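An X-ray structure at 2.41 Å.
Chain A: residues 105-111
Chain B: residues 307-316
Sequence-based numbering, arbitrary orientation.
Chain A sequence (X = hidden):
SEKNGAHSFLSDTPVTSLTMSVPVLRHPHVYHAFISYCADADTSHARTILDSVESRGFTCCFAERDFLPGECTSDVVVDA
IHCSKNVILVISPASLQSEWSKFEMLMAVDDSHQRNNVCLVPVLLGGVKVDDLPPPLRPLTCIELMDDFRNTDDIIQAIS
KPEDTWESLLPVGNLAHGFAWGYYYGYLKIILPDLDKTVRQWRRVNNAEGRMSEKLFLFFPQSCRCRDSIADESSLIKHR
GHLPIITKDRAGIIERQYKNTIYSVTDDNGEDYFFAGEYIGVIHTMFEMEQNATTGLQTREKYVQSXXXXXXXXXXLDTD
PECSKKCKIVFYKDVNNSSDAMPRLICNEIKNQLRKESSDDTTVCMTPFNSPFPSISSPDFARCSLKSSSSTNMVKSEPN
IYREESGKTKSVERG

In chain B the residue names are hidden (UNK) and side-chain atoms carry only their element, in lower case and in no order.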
# COMPACT_ATOMS: atom_id res chain seq x y z
N MET A 105 -9.28 9.95 14.83
CA MET A 105 -8.25 9.28 15.63
C MET A 105 -7.43 8.32 14.78
O MET A 105 -6.20 8.25 14.92
CB MET A 105 -8.91 8.54 16.80
CG MET A 105 -7.94 7.96 17.83
SD MET A 105 -8.80 6.79 18.91
CE MET A 105 -8.71 5.32 17.88
N LEU A 106 -8.07 7.60 13.86
CA LEU A 106 -7.35 6.65 13.02
C LEU A 106 -6.48 7.34 11.99
O LEU A 106 -5.55 6.71 11.47
CB LEU A 106 -8.33 5.70 12.33
CG LEU A 106 -9.24 4.90 13.27
CD1 LEU A 106 -10.10 3.93 12.48
CD2 LEU A 106 -8.42 4.16 14.32
N MET A 107 -6.76 8.60 11.67
CA MET A 107 -5.90 9.34 10.76
C MET A 107 -4.51 9.55 11.35
O MET A 107 -3.53 9.62 10.61
CB MET A 107 -6.52 10.69 10.41
CG MET A 107 -7.82 10.59 9.63
SD MET A 107 -8.52 12.20 9.22
CE MET A 107 -10.06 11.68 8.48
N ALA A 108 -4.42 9.67 12.68
CA ALA A 108 -3.12 9.81 13.33
C ALA A 108 -2.37 8.49 13.44
O ALA A 108 -1.15 8.50 13.62
CB ALA A 108 -3.29 10.42 14.72
N VAL A 109 -3.07 7.37 13.33
CA VAL A 109 -2.44 6.06 13.48
C VAL A 109 -1.82 5.66 12.15
O VAL A 109 -2.44 5.79 11.09
CB VAL A 109 -3.46 5.02 13.97
CG1 VAL A 109 -2.81 3.65 14.08
CG2 VAL A 109 -4.03 5.45 15.31
N ASP A 110 -0.57 5.19 12.20
CA ASP A 110 0.20 4.86 11.01
C ASP A 110 0.37 3.35 10.88
O ASP A 110 0.26 2.60 11.85
CB ASP A 110 1.58 5.54 11.06
CG ASP A 110 2.32 5.45 9.74
OD1 ASP A 110 1.87 6.08 8.76
OD2 ASP A 110 3.35 4.74 9.67
N ASP A 111 0.64 2.92 9.65
CA ASP A 111 0.82 1.50 9.36
C ASP A 111 2.07 0.94 10.04
O ASP A 111 2.13 -0.26 10.32
CB ASP A 111 0.91 1.29 7.85
CG ASP A 111 0.69 -0.15 7.44
OD1 ASP A 111 0.34 -0.98 8.31
OD2 ASP A 111 0.87 -0.46 6.24
N UNK B 307 -6.78 9.98 3.70
CA UNK B 307 -6.03 10.91 4.54
C UNK B 307 -4.71 10.31 5.02
O UNK B 307 -3.73 11.03 5.21
c UNK B 307 -8.07 12.22 5.37
c UNK B 307 -6.74 14.59 4.82
c UNK B 307 -6.86 11.37 5.74
s UNK B 307 -7.73 13.36 4.01
N UNK B 308 -4.68 8.99 5.25
CA UNK B 308 -3.41 8.32 5.52
C UNK B 308 -2.49 8.41 4.31
O UNK B 308 -1.30 8.70 4.45
c UNK B 308 -4.65 5.23 7.48
c UNK B 308 -5.58 3.81 9.26
n UNK B 308 -5.01 4.94 8.86
c UNK B 308 -3.66 6.86 5.90
c UNK B 308 -4.19 6.66 7.30
n UNK B 308 -5.87 2.87 8.37
n UNK B 308 -5.87 3.63 10.54
N UNK B 309 -3.04 8.16 3.11
CA UNK B 309 -2.26 8.34 1.89
C UNK B 309 -1.76 9.78 1.78
O UNK B 309 -0.58 10.02 1.50
c UNK B 309 -3.11 7.98 0.67
c UNK B 309 -2.56 8.53 -0.63
c UNK B 309 -2.70 10.08 -2.47
c UNK B 309 -0.91 8.50 -2.39
c UNK B 309 -1.41 8.00 -1.20
c UNK B 309 -3.20 9.57 -1.28
c UNK B 309 -1.55 9.54 -3.03
N UNK B 310 -2.65 10.74 2.01
CA UNK B 310 -2.29 12.15 1.94
C UNK B 310 -1.17 12.48 2.91
O UNK B 310 -0.21 13.18 2.56
c UNK B 310 -2.96 15.16 1.09
c UNK B 310 -3.62 15.23 3.37
c UNK B 310 -3.36 14.49 2.23
c UNK B 310 -3.47 16.60 3.38
c UNK B 310 -2.80 16.53 1.09
o UNK B 310 -2.91 18.61 2.25
c UNK B 310 -3.54 12.99 2.22
c UNK B 310 -3.06 17.25 2.24
N UNK B 311 -1.25 11.96 4.13
CA UNK B 311 -0.22 12.21 5.13
C UNK B 311 1.09 11.53 4.77
O UNK B 311 2.17 12.11 4.94
c UNK B 311 -0.73 11.75 6.50
c UNK B 311 0.79 13.19 7.87
c UNK B 311 0.21 11.80 7.70
c UNK B 311 -0.55 11.37 8.95
N UNK B 312 1.03 10.29 4.29
CA UNK B 312 2.25 9.56 3.98
C UNK B 312 2.98 10.18 2.79
O UNK B 312 4.21 10.29 2.80
o UNK B 312 1.21 7.53 4.80
c UNK B 312 1.94 8.09 3.70
c UNK B 312 3.23 7.30 3.51
N UNK B 313 2.24 10.60 1.77
CA UNK B 313 2.86 11.26 0.63
C UNK B 313 3.55 12.55 1.06
O UNK B 313 4.65 12.86 0.57
c UNK B 313 3.31 11.17 -2.46
c UNK B 313 1.81 11.54 -0.45
c UNK B 313 2.30 12.11 -1.79
c UNK B 313 1.12 12.38 -2.72
N UNK B 314 2.95 13.29 1.98
CA UNK B 314 3.56 14.55 2.41
C UNK B 314 4.80 14.32 3.27
O UNK B 314 5.72 15.14 3.24
c UNK B 314 0.26 16.47 3.04
c UNK B 314 2.53 15.40 3.15
n UNK B 314 0.97 18.13 4.75
c UNK B 314 1.42 15.90 2.25
c UNK B 314 0.48 17.94 3.37
N UNK B 315 4.84 13.22 4.03
CA UNK B 315 6.05 12.91 4.78
C UNK B 315 7.21 12.59 3.85
O UNK B 315 8.35 13.01 4.08
c UNK B 315 3.54 10.16 9.40
n UNK B 315 2.52 10.07 10.24
c UNK B 315 5.13 11.54 8.12
n UNK B 315 4.10 9.06 8.92
c UNK B 315 4.69 11.94 6.73
c UNK B 315 5.80 11.73 5.73
n UNK B 315 4.01 11.35 9.04
N UNK B 316 6.94 11.84 2.78
CA UNK B 316 7.99 11.46 1.84
C UNK B 316 8.49 12.68 1.08
O UNK B 316 9.70 12.88 0.94
c UNK B 316 7.47 10.37 0.89
c UNK B 316 8.52 10.03 -0.15
c UNK B 316 6.31 8.12 0.85
c UNK B 316 7.06 9.12 1.68
O HOH W 1 0.92 8.81 11.72

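Position 307 carries four side-chain atoms in an unbranched run, two carbons, a sulfur and a last carbon, which is methionine. Its CB points toward chain A but its end leads away, so the approach is made partway along: CG of Met B307 lies 3.7 Å from CE of Met A107, an apolar contact between two flexible chains.

Position 308 has three carbons, a nitrogen, then a carbon bearing two more nitrogens, the mark of arginine. The chain is nearly extended beyond chi1 and brings its head to the carbonyl of Leu A106. Arg B308 NE and Arg B308 NH2 each donate to Leu A106 O at 3.2 Å, so the oxygen sits at the guanidinium edge, near its plane, between two N-H groups. That same oxygen accepts a weak bond from Val A109 N, also 3.2 Å.

Position 309 shows one carbon and a six-carbon ring with no oxygen: phenylalanine, out of reach of the chain A stretch. Position 310 has the same ring bearing one oxygen, hence tyrosine, likewise out of reach of the chain A stretch.

Position 311 has four carbons forked at the second, a leucine, pointing toward chain A; Leu B311 CD2 comes within 3.8 Å of Met A107 O.

Position 312 is one carbon carrying an oxygen and a carbon: threonine. Thr B312 OG1 turns back to its own helix, donating to Arg B308 O at 2.8 Å, and stays 4.3 Å from Asp A110 OD1.

Position 313, four carbons forked at the second, is another leucine, and position 314, four carbons in a row ending in nitrogen, is lysine; neither meets the chain A stretch.

Position 315 repeats the three carbons, nitrogen and two-nitrogen carbon of arginine. Arg B315 NH1 forms a long salt bridge with Asp A110 OD1 at 3.7 Å. A water accepts a weak bond from Arg B315 NH2 at 2.5 Å and donates to Ala A108 O at 2.8 Å.

Position 316 has four carbons forked at the first, one arm two carbons long: isoleucine, out of reach of the chain A stretch.

The contacts come from positions 307, 308, 311, 312 and 315, the spacing that gathers residues on one side of a helix. Arg B308 supplies the direct hydrogen bonds, and their acceptor is a backbone oxygen, so these two bonds do not depend on the identity of the side chain at Leu A106, though its backbone must be placed to receive them. The methionine pair adds apolar packing, while Arg B315 extends the contact through a looser charge pair and a water.

Chain B 307-316: MRFYLTLKRI
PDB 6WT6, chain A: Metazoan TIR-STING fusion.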